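Local atomic coordinates of hypothetical protein PA3352 (PDB entry 2FUP), a protein that is probably a flagellar export chaperone of the FlgN type that binds hook-filament junction proteins before their secretion. Residues P6-L11 with E64-A69; A13-H18 with Q53-N58; Q21-V26 with E103-A108; D27-A32 with L110-I115; L73-L78 with E90-G95. All coordinates share one frame; numbering follows the deposited sequence. Where two conformers were deposited one is given.

Overall arrangement
Five contacts sample an elongated, all-helical fold whose spine is helix 7-34, which takes part in four of them. Contacts 1 and 2 pack it against antiparallel helix 39-68, with centres about 13 Å apart; along the chain the segments of contact 2 fall between those of contact 1. Contacts 3 and 4, whose segments interleave, set it against the roughly parallel helix 88-114, their centres about 10 Å apart. Contact 5, which follows contacts 1 and 2 in the chain and touches both, joins helix 75-82 to helix 88-114. Contacts 1 and 4 lie about 33 Å apart between centres. One long helix thus bridges its hairpin partner and a later helix of one FlgN domain.

Contact 1: residues P6-L11 with E64-A69; sequences PTLLDL and EILREA
Leu8 and Ile65 mark the closest backbone approach, their CA atoms 7.3 Å apart, where helices 7-11 and 64-68 run nearly antiparallel at 149° with axes 11.5 Å apart. Across this fairly wide gap Ile65 does most of the bridging. Its CG1 stands anti to the carbonyl carbon (chi1 -70°), and CD1 at the end of that branch enters a group of three side chains. Leu11 meets it tip to tip, CD1 to Ile65 CD1 at 3.7 Å. Thr7 offers its methyl CG2, 3.9 Å from Ile65 CD1, while its hydroxyl bonds to Ser5. Leu8 lies alongside Ile65, pointing the opposite way, and brings CD1 within 4.1 Å of Ile65 CD1. The other Leu8 branch, CD2, meets Leu66 CD2 at 4.2 Å. Tyr81 of helix 75-82 also touches Leu8 and Ile65. Purely apolar across the two segments, this is the packing of an antiparallel helical hairpin, here at the end that carries the chain's N-terminus.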
# COMPACT_ATOMS: atom_id res chain seq x y z
N PRO A 6 -12.75 13.80 -6.41
CA PRO A 6 -12.67 12.45 -5.86
C PRO A 6 -11.29 11.83 -5.94
O PRO A 6 -11.12 10.69 -5.43
CB PRO A 6 -13.64 11.70 -6.75
CG PRO A 6 -13.60 12.45 -8.03
CD PRO A 6 -13.53 13.83 -7.65
N THR A 7 -10.31 12.54 -6.52
CA THR A 7 -9.06 11.81 -6.85
C THR A 7 -8.33 11.20 -5.68
O THR A 7 -7.94 10.06 -5.71
CB THR A 7 -8.12 12.71 -7.61
OG1 THR A 7 -8.83 13.31 -8.69
CG2 THR A 7 -6.93 11.97 -8.14
N LEU A 8 -8.13 11.96 -4.61
CA LEU A 8 -7.37 11.44 -3.50
C LEU A 8 -8.06 10.26 -2.85
O LEU A 8 -7.40 9.23 -2.53
CB LEU A 8 -7.05 12.50 -2.44
CG LEU A 8 -6.06 12.15 -1.37
CD1 LEU A 8 -4.71 11.80 -1.96
CD2 LEU A 8 -5.83 13.27 -0.39
N LEU A 9 -9.37 10.38 -2.64
CA LEU A 9 -10.08 9.29 -2.04
C LEU A 9 -10.06 8.06 -2.93
O LEU A 9 -9.93 6.94 -2.44
CB LEU A 9 -11.50 9.72 -1.69
CG LEU A 9 -12.34 8.69 -0.91
CD1 LEU A 9 -11.74 8.33 0.43
CD2 LEU A 9 -13.75 9.33 -0.67
N ASP A 10 -10.11 8.24 -4.24
CA ASP A 10 -10.06 7.11 -5.19
C ASP A 10 -8.72 6.43 -5.07
O ASP A 10 -8.63 5.21 -5.08
CB ASP A 10 -10.29 7.58 -6.60
CG ASP A 10 -10.42 6.47 -7.57
OD1 ASP A 10 -11.35 5.68 -7.46
OD2 ASP A 10 -9.62 6.44 -8.53
N LEU A 11 -7.65 7.22 -4.94
CA LEU A 11 -6.31 6.61 -4.80
C LEU A 11 -6.19 5.79 -3.54
O LEU A 11 -5.60 4.72 -3.52
CB LEU A 11 -5.25 7.70 -4.83
CG LEU A 11 -5.06 8.39 -6.17
CD1 LEU A 11 -4.29 9.68 -6.04
CD2 LEU A 11 -4.37 7.52 -7.15
N GLU A 64 1.95 13.80 -4.49
CA GLU A 64 1.89 14.97 -5.35
C GLU A 64 0.66 15.84 -5.06
O GLU A 64 0.74 17.07 -5.03
CB GLU A 64 1.97 14.58 -6.82
CG GLU A 64 2.00 15.74 -7.84
CD GLU A 64 3.17 16.71 -7.71
OE1 GLU A 64 4.22 16.26 -7.20
OE2 GLU A 64 3.05 17.92 -8.16
N ILE A 65 -0.47 15.20 -4.78
CA ILE A 65 -1.66 15.94 -4.46
C ILE A 65 -1.40 16.74 -3.18
O ILE A 65 -1.76 17.93 -3.08
CB ILE A 65 -2.87 14.97 -4.35
CG1 ILE A 65 -3.20 14.46 -5.74
CG2 ILE A 65 -4.02 15.65 -3.68
CD1 ILE A 65 -4.21 13.35 -5.77
N LEU A 66 -0.87 16.09 -2.14
CA LEU A 66 -0.65 16.81 -0.90
C LEU A 66 0.41 17.91 -1.04
O LEU A 66 0.23 19.03 -0.52
CB LEU A 66 -0.28 15.85 0.25
CG LEU A 66 -1.32 14.77 0.60
CD1 LEU A 66 -0.78 13.82 1.67
CD2 LEU A 66 -2.58 15.44 1.04
N ARG A 67 1.48 17.63 -1.78
CA ARG A 67 2.50 18.63 -1.97
C ARG A 67 1.98 19.88 -2.69
O ARG A 67 2.28 21.01 -2.27
CB ARG A 67 3.62 17.99 -2.80
CG ARG A 67 4.84 18.73 -3.23
CD ARG A 67 5.65 17.74 -4.15
NE ARG A 67 6.23 16.61 -3.41
CZ ARG A 67 6.22 15.37 -3.81
NH1 ARG A 67 5.62 15.01 -4.94
NH2 ARG A 67 6.79 14.41 -3.09
N GLU A 68 1.16 19.68 -3.72
CA GLU A 68 0.60 20.79 -4.46
C GLU A 68 -0.37 21.56 -3.61
O GLU A 68 -0.52 22.77 -3.80
CB GLU A 68 -0.07 20.31 -5.74
CG GLU A 68 0.93 19.75 -6.73
CD GLU A 68 0.28 19.36 -8.09
OE1 GLU A 68 -0.94 19.69 -8.29
OE2 GLU A 68 0.96 18.68 -8.90
N ALA A 69 -1.01 20.92 -2.62
CA ALA A 69 -1.94 21.62 -1.71
C ALA A 69 -1.14 22.36 -0.64
O ALA A 69 -1.73 23.05 0.17
CB ALA A 69 -2.88 20.59 -1.07

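Contact 2: residues A13-H18 with Q53-N58; sequences AEDIGH and QQLERN
Asn58 brings its amide nitrogen to two acids of the facing helix, across a nearly antiparallel pair of helices whose axes are 9.8 Å apart. In the conformers described for Asp15 and His18, the stronger bond runs from Asn58 ND2 to Asp15 OD2, 2.8 Å long and fairly straight at 161°. The acceptor lies in the amide plane, whereas the donor approaches from above the carboxylate plane. A weak bond from the same Asn58 ND2 reaches Glu14 OE1 at 3.2 Å. Two waters complete the polar cluster: water 1 donates to Glu14 OE1 and accepts from Asn58 ND2, and it also bonds to His18 NE2 at the ring edge (2.9 Å). Water 2 donates to Glu14 OE1 and to Asn58 OD1, so both ends of the amide are used. The other Asp15 oxygen, OD1, forms a salt bridge with Arg62 and accepts from water 3, which also donates to Leu55 O. Beside these bonds Leu55 CD2 packs 3.7 Å from Asp15 CG, and the Gln54 amide stacks over one face of the His18 ring. With both carboxylate oxygens bonded, buried Asp15 may well be ionised, its charge probably balanced by Arg62.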
# COMPACT_ATOMS: atom_id res chain seq x y z
N ALA A 13 -8.73 4.34 -2.00
CA ALA A 13 -9.59 3.15 -2.19
C ALA A 13 -8.86 2.12 -3.04
O ALA A 13 -8.84 0.94 -2.73
CB ALA A 13 -10.93 3.54 -2.86
N GLU A 14 -8.26 2.55 -4.13
CA GLU A 14 -7.52 1.63 -4.98
C GLU A 14 -6.37 0.97 -4.22
O GLU A 14 -6.17 -0.24 -4.29
CB GLU A 14 -6.92 2.37 -6.17
CG GLU A 14 -7.93 2.84 -7.18
CD GLU A 14 -7.35 3.57 -8.40
OE1 GLU A 14 -6.08 3.58 -8.55
OE2 GLU A 14 -8.18 4.10 -9.21
N ASP A 15 -5.66 1.76 -3.43
CA ASP A 15 -4.49 1.21 -2.74
C ASP A 15 -4.87 0.27 -1.61
O ASP A 15 -4.15 -0.70 -1.35
CB ASP A 15 -3.52 2.32 -2.30
CG ASP A 15 -2.66 2.79 -3.44
OD1 ASP A 15 -1.68 3.53 -3.23
OD2 ASP A 15 -2.87 2.25 -4.49
N ILE A 16 -5.98 0.51 -0.92
CA ILE A 16 -6.49 -0.45 0.10
C ILE A 16 -6.76 -1.82 -0.58
O ILE A 16 -6.40 -2.88 -0.08
CB ILE A 16 -7.68 0.11 0.87
CG1 ILE A 16 -7.19 1.17 1.87
CG2 ILE A 16 -8.39 -1.00 1.60
CD1 ILE A 16 -8.25 2.12 2.27
N GLY A 17 -7.37 -1.78 -1.76
CA GLY A 17 -7.64 -3.03 -2.50
C GLY A 17 -6.33 -3.68 -2.84
O GLY A 17 -6.20 -4.90 -2.70
N HIS A 18 -5.38 -2.91 -3.38
CA HIS A 18 -4.11 -3.54 -3.78
C HIS A 18 -3.32 -4.05 -2.57
O HIS A 18 -2.67 -5.09 -2.67
CB HIS A 18 -3.28 -2.61 -4.64
CG HIS A 18 -3.97 -2.15 -5.87
ND1 HIS A 18 -4.78 -2.97 -6.62
CD2 HIS A 18 -3.96 -0.95 -6.49
CE1 HIS A 18 -5.22 -2.29 -7.68
NE2 HIS A 18 -4.77 -1.05 -7.59
N GLN A 53 3.87 -2.13 -8.31
CA GLN A 53 3.95 -1.00 -9.26
C GLN A 53 2.81 -0.02 -9.03
O GLN A 53 3.01 1.24 -9.00
CB GLN A 53 3.83 -1.48 -10.70
N GLN A 54 1.60 -0.55 -8.90
CA GLN A 54 0.44 0.28 -8.67
C GLN A 54 0.58 0.97 -7.33
O GLN A 54 0.26 2.17 -7.20
CB GLN A 54 -0.91 -0.47 -8.75
CG GLN A 54 -1.25 -0.97 -10.17
CD GLN A 54 -2.27 -2.08 -10.20
OE1 GLN A 54 -2.09 -3.14 -9.55
NE2 GLN A 54 -3.38 -1.83 -10.87
N LEU A 55 0.98 0.27 -6.28
CA LEU A 55 1.15 0.94 -4.98
C LEU A 55 2.21 2.09 -5.00
O LEU A 55 2.04 3.14 -4.38
CB LEU A 55 1.49 -0.10 -3.87
CG LEU A 55 0.29 -0.99 -3.42
CD1 LEU A 55 0.75 -2.27 -2.75
CD2 LEU A 55 -0.74 -0.26 -2.58
N GLU A 56 3.30 1.83 -5.72
CA GLU A 56 4.38 2.83 -5.88
C GLU A 56 3.84 4.08 -6.60
O GLU A 56 4.03 5.21 -6.14
CB GLU A 56 5.54 2.21 -6.66
CG GLU A 56 6.61 3.15 -7.23
CD GLU A 56 7.30 2.63 -8.58
OE1 GLU A 56 6.62 2.09 -9.51
OE2 GLU A 56 8.54 2.83 -8.73
N ARG A 57 3.22 3.83 -7.73
CA ARG A 57 2.64 4.93 -8.54
C ARG A 57 1.58 5.68 -7.74
O ARG A 57 1.53 6.94 -7.67
CB ARG A 57 2.09 4.44 -9.88
CG ARG A 57 3.16 4.21 -10.90
CD ARG A 57 2.61 3.96 -12.30
NE ARG A 57 3.73 3.81 -13.21
CZ ARG A 57 3.64 3.82 -14.53
NH1 ARG A 57 2.45 3.92 -15.12
NH2 ARG A 57 4.75 3.69 -15.24
N ASN A 58 0.71 4.96 -7.06
CA ASN A 58 -0.36 5.61 -6.38
C ASN A 58 0.20 6.36 -5.16
O ASN A 58 -0.32 7.44 -4.82
CB ASN A 58 -1.48 4.62 -6.05
CG ASN A 58 -2.39 4.26 -7.29
OD1 ASN A 58 -2.30 4.84 -8.36
ND2 ASN A 58 -3.21 3.24 -7.12
O HOH W 1 -4.63 1.49 -8.88
O HOH W 2 -4.53 5.08 -10.05
O HOH W 3 0.58 3.28 -2.03

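Contact 3: residues Q21-V26 with E103-A108; sequences QLLQLV and ERCQQA
Leu23 and Cys105 lie opposite each other with CA atoms only 5.1 Å apart, where helical segments 21-26 and 103-108 run almost parallel, crossing at 18° with axes 9.3 Å apart. A second close pair, Val26 with Ala108, follows one turn later. The small side chains at 105 and 108 are consistent with so near an approach. Cys105 SG sits against Leu22 and Leu23 of helix 7-34, 3.8 Å from Leu23 CB and 4.0 Å from Leu22 CD2, so two successive leucines border the sulfur. Leu23 spreads its branches over different partners. Its CG stands anti to the backbone N (chi1 -175°). Leu23 CD1 lies near the backbone carbonyl of Arg104 and comes to 4.2 Å from Ala108 CB. The other methyl, Leu23 CD2, lies over the centre of one face of the Arg104 guanidinium, 3.5 Å from Arg104 CZ, and the two side chains cross at about a right angle. The arginine chain is bent at chi3 (76°), the torsion that places NE. Val26 closes the contact by setting CG1 3.6 Å from Ala108 CB. Around this parallel pair, helix 39-68 covers another side of helix 7-34, where Lys48 touches Leu22 and Leu51 touches Leu25, while Leu127 of helix 121-130 packs on Cys105.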
# COMPACT_ATOMS: atom_id res chain seq x y z
N GLN A 21 -4.79 -7.28 -1.49
CA GLN A 21 -4.41 -8.35 -2.39
C GLN A 21 -2.95 -8.74 -2.13
O GLN A 21 -2.60 -9.92 -2.17
CB GLN A 21 -4.73 -8.01 -3.83
CG GLN A 21 -6.24 -8.08 -4.05
CD GLN A 21 -6.61 -8.24 -5.49
OE1 GLN A 21 -5.96 -7.68 -6.35
NE2 GLN A 21 -7.65 -9.03 -5.78
N LEU A 22 -2.09 -7.75 -1.93
CA LEU A 22 -0.66 -8.04 -1.65
C LEU A 22 -0.51 -8.89 -0.38
O LEU A 22 0.18 -9.89 -0.37
CB LEU A 22 0.13 -6.71 -1.56
CG LEU A 22 1.62 -6.88 -1.37
CD1 LEU A 22 2.27 -7.66 -2.47
CD2 LEU A 22 2.30 -5.51 -1.23
N LEU A 23 -1.22 -8.49 0.67
CA LEU A 23 -1.14 -9.23 1.93
C LEU A 23 -1.55 -10.69 1.71
O LEU A 23 -0.95 -11.61 2.25
CB LEU A 23 -2.00 -8.51 2.97
CG LEU A 23 -1.96 -9.06 4.36
CD1 LEU A 23 -0.55 -9.06 4.94
CD2 LEU A 23 -2.97 -8.29 5.25
N GLN A 24 -2.65 -10.90 0.97
CA GLN A 24 -3.10 -12.24 0.68
C GLN A 24 -2.05 -13.08 -0.12
O GLN A 24 -1.79 -14.24 0.16
CB GLN A 24 -4.39 -12.17 -0.09
CG GLN A 24 -5.54 -11.70 0.81
CD GLN A 24 -6.79 -11.28 0.08
OE1 GLN A 24 -7.13 -11.83 -0.94
NE2 GLN A 24 -7.53 -10.32 0.67
N LEU A 25 -1.43 -12.42 -1.12
CA LEU A 25 -0.36 -13.10 -1.85
C LEU A 25 0.85 -13.42 -0.98
O LEU A 25 1.50 -14.45 -1.16
CB LEU A 25 0.06 -12.31 -3.09
CG LEU A 25 -0.95 -12.13 -4.23
CD1 LEU A 25 -0.44 -11.16 -5.26
CD2 LEU A 25 -1.30 -13.49 -4.82
N VAL A 26 1.19 -12.51 -0.07
CA VAL A 26 2.29 -12.81 0.86
C VAL A 26 1.96 -13.98 1.82
O VAL A 26 2.79 -14.86 2.12
CB VAL A 26 2.70 -11.56 1.68
CG1 VAL A 26 3.77 -11.93 2.72
CG2 VAL A 26 3.22 -10.54 0.76
N GLU A 103 1.85 -1.79 6.77
CA GLU A 103 2.70 -2.30 7.81
C GLU A 103 2.52 -3.83 7.92
O GLU A 103 3.51 -4.59 8.10
CB GLU A 103 2.36 -1.58 9.15
CG GLU A 103 3.03 -2.20 10.39
CD GLU A 103 2.67 -1.41 11.69
OE1 GLU A 103 3.36 -0.42 11.95
OE2 GLU A 103 1.74 -1.81 12.43
N ARG A 104 1.28 -4.33 7.84
CA ARG A 104 1.04 -5.75 7.86
C ARG A 104 1.77 -6.44 6.71
O ARG A 104 2.37 -7.52 6.90
CB ARG A 104 -0.46 -6.02 7.77
CG ARG A 104 -1.23 -5.67 9.03
CD ARG A 104 -2.74 -5.77 8.84
NE ARG A 104 -3.20 -7.17 8.84
CZ ARG A 104 -4.40 -7.59 8.42
NH1 ARG A 104 -5.30 -6.73 7.91
NH2 ARG A 104 -4.71 -8.89 8.49
N CYS A 105 1.69 -5.87 5.52
CA CYS A 105 2.42 -6.44 4.36
C CYS A 105 3.92 -6.49 4.67
O CYS A 105 4.59 -7.49 4.39
CB CYS A 105 2.20 -5.63 3.12
SG CYS A 105 0.55 -5.70 2.35
N GLN A 106 4.46 -5.40 5.18
CA GLN A 106 5.90 -5.35 5.44
C GLN A 106 6.32 -6.40 6.40
O GLN A 106 7.34 -7.11 6.16
CB GLN A 106 6.27 -3.98 6.00
CG GLN A 106 7.75 -3.84 6.29
CD GLN A 106 8.03 -2.40 6.77
OE1 GLN A 106 7.58 -2.02 7.87
NE2 GLN A 106 8.71 -1.59 5.92
N GLN A 107 5.58 -6.58 7.49
CA GLN A 107 5.91 -7.57 8.48
C GLN A 107 5.83 -9.01 7.92
O GLN A 107 6.65 -9.85 8.21
CB GLN A 107 4.92 -7.48 9.66
CG GLN A 107 4.96 -6.15 10.44
CD GLN A 107 3.78 -5.93 11.38
OE1 GLN A 107 2.72 -6.56 11.25
NE2 GLN A 107 3.95 -5.01 12.34
N ALA A 108 4.77 -9.26 7.16
CA ALA A 108 4.53 -10.60 6.66
C ALA A 108 5.62 -10.93 5.65
O ALA A 108 6.06 -12.09 5.56
CB ALA A 108 3.16 -10.67 6.00

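Contact 4: residues D27-A32 with L110-I115; sequences DEEFQA and LRNGRI
Phe30 and Arg111 form the stack that dominates this contact, made between helices running 23° from parallel with axes 9.9 Å apart. The guanidinium lies flat on one face of the ring, its plane 11° from the ring plane, and Arg111 CZ is 3.8 Å from the Phe30 ring centroid, a cation-pi interaction. CZ is offset toward the rim near Phe30 CG, while Arg111 CD adds an off-centre CH-pi contact. Phe30 CG stands anti to the backbone N (chi1 176°), and chi3 bends the Arg111 chain so that NE comes over the ring near Phe30 CD1. Apolar packing is slight: Ile115 CD1 touches the ring edge at Phe30 CE1, 3.8 Å away.

Hydrogen bonds hold the polar groups in place. Arg111 NH2 donates to Asn112 OD1 at 3.1 Å. Arg111 NE adds a weak bond to the same oxygen. Asn112 ND2 reaches across to Glu29 OE2 at 2.9 Å, on the anti side and out of the carboxylate plane, and also bonds to Val26 O. Glu29 OE1 forms a salt bridge with Lys48. Water 4 accepts from Arg111 NH2 and donates to Asp27 OD1, linking opposite charges. The Asn112 amide thus lies between the arginine and buried Glu29, whose negative charge is probably stabilised by Lys48; the Arg111 charge is probably stabilised by the ring, the Asn112 carbonyl and water 4.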
# COMPACT_ATOMS: atom_id res chain seq x y z
N ASP A 27 0.71 -14.07 2.24
CA ASP A 27 0.28 -15.19 3.06
C ASP A 27 0.27 -16.48 2.21
O ASP A 27 0.62 -17.59 2.68
CB ASP A 27 -1.15 -14.96 3.54
CG ASP A 27 -1.66 -16.11 4.40
OD1 ASP A 27 -1.01 -16.34 5.44
OD2 ASP A 27 -2.73 -16.72 4.08
N GLU A 28 -0.15 -16.37 0.94
CA GLU A 28 -0.17 -17.52 0.06
C GLU A 28 1.29 -18.04 -0.10
O GLU A 28 1.57 -19.24 -0.16
CB GLU A 28 -0.82 -17.13 -1.27
CG GLU A 28 -0.96 -18.29 -2.20
CD GLU A 28 -1.91 -18.03 -3.37
OE1 GLU A 28 -2.59 -16.97 -3.31
OE2 GLU A 28 -1.94 -18.83 -4.35
N GLU A 29 2.21 -17.09 -0.27
CA GLU A 29 3.61 -17.44 -0.36
C GLU A 29 4.18 -18.12 0.93
O GLU A 29 4.91 -19.08 0.85
CB GLU A 29 4.41 -16.18 -0.73
CG GLU A 29 5.89 -16.36 -0.84
CD GLU A 29 6.55 -15.01 -1.10
OE1 GLU A 29 6.51 -14.52 -2.25
OE2 GLU A 29 7.04 -14.40 -0.13
N PHE A 30 3.79 -17.63 2.08
CA PHE A 30 4.11 -18.27 3.36
C PHE A 30 3.65 -19.72 3.35
O PHE A 30 4.41 -20.66 3.70
CB PHE A 30 3.46 -17.48 4.50
CG PHE A 30 3.63 -18.07 5.81
CD1 PHE A 30 4.88 -18.20 6.34
CD2 PHE A 30 2.51 -18.47 6.52
CE1 PHE A 30 5.04 -18.77 7.62
CE2 PHE A 30 2.65 -19.06 7.78
CZ PHE A 30 3.90 -19.21 8.32
N GLN A 31 2.41 -19.94 2.89
CA GLN A 31 1.91 -21.32 2.85
C GLN A 31 2.73 -22.21 1.92
O GLN A 31 3.05 -23.37 2.17
CB GLN A 31 0.45 -21.34 2.42
CG GLN A 31 -0.44 -20.68 3.43
CD GLN A 31 -1.88 -20.61 2.99
OE1 GLN A 31 -2.46 -21.59 2.48
NE2 GLN A 31 -2.46 -19.45 3.15
N ALA A 32 3.03 -21.64 0.75
CA ALA A 32 3.87 -22.35 -0.19
C ALA A 32 5.22 -22.70 0.39
O ALA A 32 5.72 -23.79 0.15
CB ALA A 32 4.08 -21.51 -1.44
N LEU A 110 8.69 -9.70 5.69
CA LEU A 110 9.89 -9.99 6.46
C LEU A 110 9.87 -11.39 7.05
O LEU A 110 10.90 -12.11 7.07
CB LEU A 110 10.09 -8.92 7.56
CG LEU A 110 10.51 -7.56 7.01
CD1 LEU A 110 10.41 -6.49 8.11
CD2 LEU A 110 11.92 -7.59 6.42
N ARG A 111 8.74 -11.82 7.56
CA ARG A 111 8.63 -13.19 8.05
C ARG A 111 8.96 -14.22 6.94
O ARG A 111 9.69 -15.18 7.18
CB ARG A 111 7.25 -13.46 8.67
CG ARG A 111 6.99 -14.92 9.04
CD ARG A 111 5.55 -15.27 8.99
NE ARG A 111 5.05 -14.94 7.67
CZ ARG A 111 3.77 -14.80 7.36
NH1 ARG A 111 2.83 -15.02 8.28
NH2 ARG A 111 3.45 -14.45 6.13
N ASN A 112 8.45 -14.02 5.74
CA ASN A 112 8.76 -14.91 4.61
C ASN A 112 10.25 -14.89 4.24
O ASN A 112 10.85 -15.96 4.04
CB ASN A 112 7.98 -14.51 3.37
CG ASN A 112 6.48 -14.80 3.49
OD1 ASN A 112 6.01 -15.27 4.52
ND2 ASN A 112 5.76 -14.59 2.42
N GLY A 113 10.81 -13.68 4.12
CA GLY A 113 12.23 -13.46 3.80
C GLY A 113 13.16 -14.18 4.75
O GLY A 113 14.17 -14.79 4.35
N ARG A 114 12.82 -14.15 6.04
CA ARG A 114 13.63 -14.83 7.03
C ARG A 114 13.63 -16.32 6.75
O ARG A 114 14.60 -17.00 7.07
CB ARG A 114 13.15 -14.51 8.45
CG ARG A 114 13.35 -13.03 8.85
N ILE A 115 12.55 -16.85 6.17
CA ILE A 115 12.52 -18.30 5.80
C ILE A 115 13.34 -18.53 4.50
O ILE A 115 13.31 -17.70 3.58
CB ILE A 115 11.07 -18.83 5.63
CG1 ILE A 115 10.28 -18.76 6.94
CG2 ILE A 115 11.08 -20.28 5.15
CD1 ILE A 115 8.75 -18.90 6.72
O HOH W 4 0.55 -14.30 6.30

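Contact 5: residues L73-L78 with E90-G95; sequences LDREGL and ELLARG
Leu92 overlaps the guanidinium of Arg75, setting CD2 over the centre of one face with 3.9 Å between Leu92 CD2 and Arg75 CZ. The setting is a helical bundle, in which the short helix 75-82 packs beside the early part of helix 88-114. Arg75 extends from CG to NE, and Arg75 NH2 also lies 3.8 Å from Leu92 CB. Its polar end is held by a salt bridge from NE to Asp96, which lies one turn beyond Leu92 on the same helix; charge pairing and apolar cover therefore act together on this group.

Deeper in, Leu78 and Leu92 pass each other heading opposite ways, with Leu78 CG 4.0 Å from Leu92 CD2. The CG of Leu78 stands anti to the backbone N (chi1 -177°), and its two methyls divide between different atoms: Leu78 CD1 lies 4.4 Å from Leu91 CB, and Leu78 CD2 is 3.9 Å from Leu91 O. Gly95, without a side chain, lets Leu78 CD2 come to 4.4 Å from Gly95 CA. Leu8 and Phe12 of helix 7-34 also touch Leu78, so Leu78 joins that helix as well. The short helix is begun by Asp74 at its N-cap position; Asp74 OD1 accepts from Gly77 N at 3.0 Å in a bond of 161°, met nearly along the carboxylate C-O axis.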
# COMPACT_ATOMS: atom_id res chain seq x y z
N LEU A 73 3.59 15.69 4.12
CA LEU A 73 3.30 14.37 3.56
C LEU A 73 3.23 13.39 4.71
O LEU A 73 4.12 12.57 4.92
CB LEU A 73 4.41 13.94 2.55
CG LEU A 73 4.53 14.85 1.32
CD1 LEU A 73 5.39 14.24 0.20
CD2 LEU A 73 3.22 15.22 0.77
N ASP A 74 2.21 13.60 5.53
CA ASP A 74 2.04 12.82 6.75
C ASP A 74 0.58 13.01 7.19
O ASP A 74 -0.20 13.68 6.53
CB ASP A 74 3.05 13.25 7.83
CG ASP A 74 2.98 14.70 8.18
OD1 ASP A 74 1.98 15.37 7.94
OD2 ASP A 74 4.02 15.24 8.70
N ARG A 75 0.21 12.40 8.32
CA ARG A 75 -1.19 12.41 8.73
C ARG A 75 -1.66 13.83 9.11
O ARG A 75 -2.79 14.19 8.85
CB ARG A 75 -1.42 11.41 9.87
CG ARG A 75 -2.87 11.10 9.99
CD ARG A 75 -3.22 10.28 11.25
NE ARG A 75 -4.65 9.90 11.30
CZ ARG A 75 -5.64 10.67 11.70
NH1 ARG A 75 -5.42 11.86 12.24
NH2 ARG A 75 -6.90 10.20 11.59
N GLU A 76 -0.79 14.64 9.67
CA GLU A 76 -1.19 15.98 9.96
C GLU A 76 -1.49 16.78 8.67
O GLU A 76 -2.40 17.60 8.68
CB GLU A 76 -0.10 16.73 10.73
CG GLU A 76 0.03 16.28 12.15
CD GLU A 76 -1.12 16.71 13.03
OE1 GLU A 76 -1.41 17.91 13.11
OE2 GLU A 76 -1.75 15.84 13.65
N GLY A 77 -0.69 16.59 7.62
CA GLY A 77 -0.94 17.22 6.33
C GLY A 77 -2.24 16.74 5.72
O GLY A 77 -3.07 17.54 5.22
N LEU A 78 -2.44 15.42 5.74
CA LEU A 78 -3.73 14.88 5.24
C LEU A 78 -4.87 15.50 6.02
O LEU A 78 -5.90 15.81 5.42
CB LEU A 78 -3.75 13.35 5.38
CG LEU A 78 -4.95 12.63 4.86
CD1 LEU A 78 -5.18 12.93 3.33
CD2 LEU A 78 -4.85 11.14 5.08
N GLU A 90 -13.65 10.32 5.63
CA GLU A 90 -13.33 9.13 4.89
C GLU A 90 -11.88 9.16 4.47
O GLU A 90 -11.23 8.09 4.48
CB GLU A 90 -14.19 9.02 3.62
CG GLU A 90 -15.47 8.41 3.85
CD GLU A 90 -15.31 6.96 4.14
OE1 GLU A 90 -14.49 6.25 3.52
OE2 GLU A 90 -15.99 6.55 5.02
N LEU A 91 -11.33 10.29 3.98
CA LEU A 91 -9.90 10.35 3.67
C LEU A 91 -9.04 9.85 4.83
O LEU A 91 -8.09 9.09 4.65
CB LEU A 91 -9.45 11.76 3.24
CG LEU A 91 -9.92 12.33 1.91
CD1 LEU A 91 -9.60 13.76 1.75
CD2 LEU A 91 -9.29 11.53 0.79
N LEU A 92 -9.32 10.42 6.00
CA LEU A 92 -8.51 10.09 7.19
C LEU A 92 -8.66 8.59 7.54
O LEU A 92 -7.66 7.91 7.82
CB LEU A 92 -8.84 11.01 8.37
CG LEU A 92 -8.21 12.39 8.21
CD1 LEU A 92 -8.93 13.20 9.27
CD2 LEU A 92 -6.73 12.39 8.40
N ALA A 93 -9.88 8.05 7.56
CA ALA A 93 -10.13 6.68 7.89
C ALA A 93 -9.40 5.76 6.91
O ALA A 93 -8.78 4.74 7.27
CB ALA A 93 -11.59 6.40 7.85
N ARG A 94 -9.51 6.07 5.61
CA ARG A 94 -8.83 5.24 4.59
C ARG A 94 -7.31 5.37 4.68
O ARG A 94 -6.61 4.39 4.52
CB ARG A 94 -9.37 5.58 3.18
CG ARG A 94 -10.84 5.36 3.01
CD ARG A 94 -11.32 3.91 3.03
NE ARG A 94 -11.26 3.29 4.31
CZ ARG A 94 -12.16 3.33 5.30
NH1 ARG A 94 -13.23 4.08 5.28
NH2 ARG A 94 -11.90 2.63 6.39
N GLY A 95 -6.80 6.58 4.91
CA GLY A 95 -5.38 6.73 5.06
C GLY A 95 -4.88 5.86 6.20
O GLY A 95 -3.82 5.25 6.14